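Local coordinates for Poly(A) RNA polymerase protein 2 (Saccharomyces cerevisiae, PDB 3NYB) that adds poly(A) tails to RNA as the catalytic subunit of the TRAMP RNA surveillance complex, in a heterodimer with the zinc knuckle protein AIR2, at the interface of chains A and B. Residues are numbered along the deposited sequence; one frame, centred on the assembly and turned at random. Chains: chain A, Poly(A) RNA polymerase protein 2; chain B, Protein AIR2.

The interface of chains A and B. Residues chain A 200-202, 207, 220; chain B 28, 77, 79, 82-83.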
# COMPACT_ATOMS: atom_id res chain seq x y z
N HIS A 200 1.53 -16.02 3.73
CA HIS A 200 0.46 -16.20 4.70
C HIS A 200 0.09 -17.68 4.71
O HIS A 200 -0.15 -18.26 3.66
CB HIS A 200 -0.73 -15.34 4.28
CG HIS A 200 -1.93 -15.50 5.16
ND1 HIS A 200 -2.70 -16.65 5.18
CD2 HIS A 200 -2.53 -14.64 6.01
CE1 HIS A 200 -3.70 -16.50 6.02
NE2 HIS A 200 -3.63 -15.28 6.54
N PRO A 201 0.06 -18.28 5.91
CA PRO A 201 -0.15 -19.72 6.13
C PRO A 201 -1.19 -20.34 5.19
O PRO A 201 -0.97 -21.42 4.64
CB PRO A 201 -0.64 -19.78 7.57
CG PRO A 201 0.03 -18.62 8.23
CD PRO A 201 0.16 -17.54 7.18
N ARG A 202 -2.32 -19.66 5.00
CA ARG A 202 -3.41 -20.20 4.20
C ARG A 202 -3.16 -19.96 2.73
O ARG A 202 -3.88 -20.50 1.88
CB ARG A 202 -4.73 -19.56 4.60
CG ARG A 202 -5.06 -19.70 6.07
CD ARG A 202 -5.41 -21.13 6.41
NE ARG A 202 -6.08 -21.23 7.70
CZ ARG A 202 -6.95 -22.18 8.00
NH1 ARG A 202 -7.27 -23.10 7.10
NH2 ARG A 202 -7.52 -22.20 9.20
N GLU A 207 -4.50 -22.89 0.22
CA GLU A 207 -5.76 -23.27 0.82
C GLU A 207 -6.85 -22.23 0.57
O GLU A 207 -8.03 -22.55 0.51
CB GLU A 207 -5.58 -23.46 2.32
CG GLU A 207 -4.64 -24.59 2.67
CD GLU A 207 -4.39 -24.67 4.16
OE1 GLU A 207 -3.47 -25.41 4.56
OE2 GLU A 207 -5.11 -23.99 4.92
N GLU A 220 -5.79 -8.78 8.77
CA GLU A 220 -4.54 -9.44 9.12
C GLU A 220 -3.30 -8.67 8.63
O GLU A 220 -2.23 -8.77 9.23
CB GLU A 220 -4.52 -10.88 8.63
CG GLU A 220 -5.64 -11.73 9.23
CD GLU A 220 -5.76 -13.10 8.59
OE1 GLU A 220 -5.08 -13.36 7.58
OE2 GLU A 220 -6.54 -13.92 9.11
N TYR B 28 -12.03 -17.86 6.96
CA TYR B 28 -11.51 -18.03 5.61
C TYR B 28 -12.49 -18.82 4.75
O TYR B 28 -13.08 -19.80 5.19
CB TYR B 28 -10.17 -18.77 5.62
CG TYR B 28 -9.14 -18.14 6.52
CD1 TYR B 28 -8.59 -16.90 6.22
CD2 TYR B 28 -8.69 -18.80 7.66
CE1 TYR B 28 -7.64 -16.32 7.04
CE2 TYR B 28 -7.74 -18.23 8.48
CZ TYR B 28 -7.21 -16.99 8.17
OH TYR B 28 -6.27 -16.42 8.99
N ALA B 77 -2.39 -14.28 12.72
CA ALA B 77 -2.58 -15.09 11.54
C ALA B 77 -1.37 -15.99 11.38
O ALA B 77 -1.46 -17.10 10.85
CB ALA B 77 -2.73 -14.19 10.33
N THR B 79 0.73 -18.10 12.96
CA THR B 79 1.15 -19.20 13.82
C THR B 79 1.17 -20.46 12.98
O THR B 79 0.52 -20.53 11.95
CB THR B 79 0.17 -19.42 14.98
OG1 THR B 79 -1.09 -19.83 14.46
CG2 THR B 79 -0.01 -18.15 15.79
N ASN B 82 -1.53 -22.78 11.22
CA ASN B 82 -1.90 -22.73 9.81
C ASN B 82 -3.21 -22.01 9.57
O ASN B 82 -3.92 -22.30 8.62
CB ASN B 82 -1.97 -24.15 9.24
CG ASN B 82 -1.94 -24.18 7.73
OD1 ASN B 82 -2.96 -23.98 7.07
ND2 ASN B 82 -0.77 -24.44 7.16
N LEU B 83 -3.52 -21.06 10.45
CA LEU B 83 -4.76 -20.30 10.33
C LEU B 83 -4.49 -18.84 10.01
O LEU B 83 -3.44 -18.50 9.47
CB LEU B 83 -5.60 -20.43 11.61
CG LEU B 83 -4.84 -20.59 12.94
CD1 LEU B 83 -4.22 -19.28 13.39
CD2 LEU B 83 -5.76 -21.15 14.02
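The short helix A:201-204, with A:His200 just before it, and helix A:214-228 meet loop segments of chain B, one carrying B:Tyr28 and the other the stretch from B:Ala77 to B:Leu83. The phenol OH of B:Tyr28 meets the carboxylate end of A:Glu220 head on and donates a hydrogen bond to its OE2 (2.5 Å), on the syn side but tilted out of the carboxylate plane, which is turned 68° from the ring. The other carboxylate oxygen, OE1, accepts from the imidazole NE2 of A:His200 at 2.6 Å, so both oxygens are engaged. ND1 of A:His200 accepts from the backbone N of A:Arg202 (3.0 Å), and the two bonds together would fix the ring's rotation. The methyl of B:Ala77 packs against the A:Glu220 carboxylate carbon CD. The A:Arg202 chain runs across B:Tyr28, roughly perpendicular to that side chain; with CG anti to the carbonyl carbon (chi1 -56°), CG lies over the ring face, offset toward the rim, 4.0 Å from the centroid, and the bend at chi2 (-71°) carries the guanidinium past the ring. The guanidinium lies beside CA of B:Leu83, while NH1 forms a salt bridge to OE2 of A:Glu207 (3.2 Å). An alanine in place of A:Arg202 would probably leave this face of B:Tyr28 without its packing partner and A:Glu207 without its counter-charge. A:Pro201 sets CG against the carbonyl O of B:Ala77 (3.4 Å). Together these contacts dock AIR2 onto the polymerase, helping to hold the Trf4p/Air2p heterodimer together.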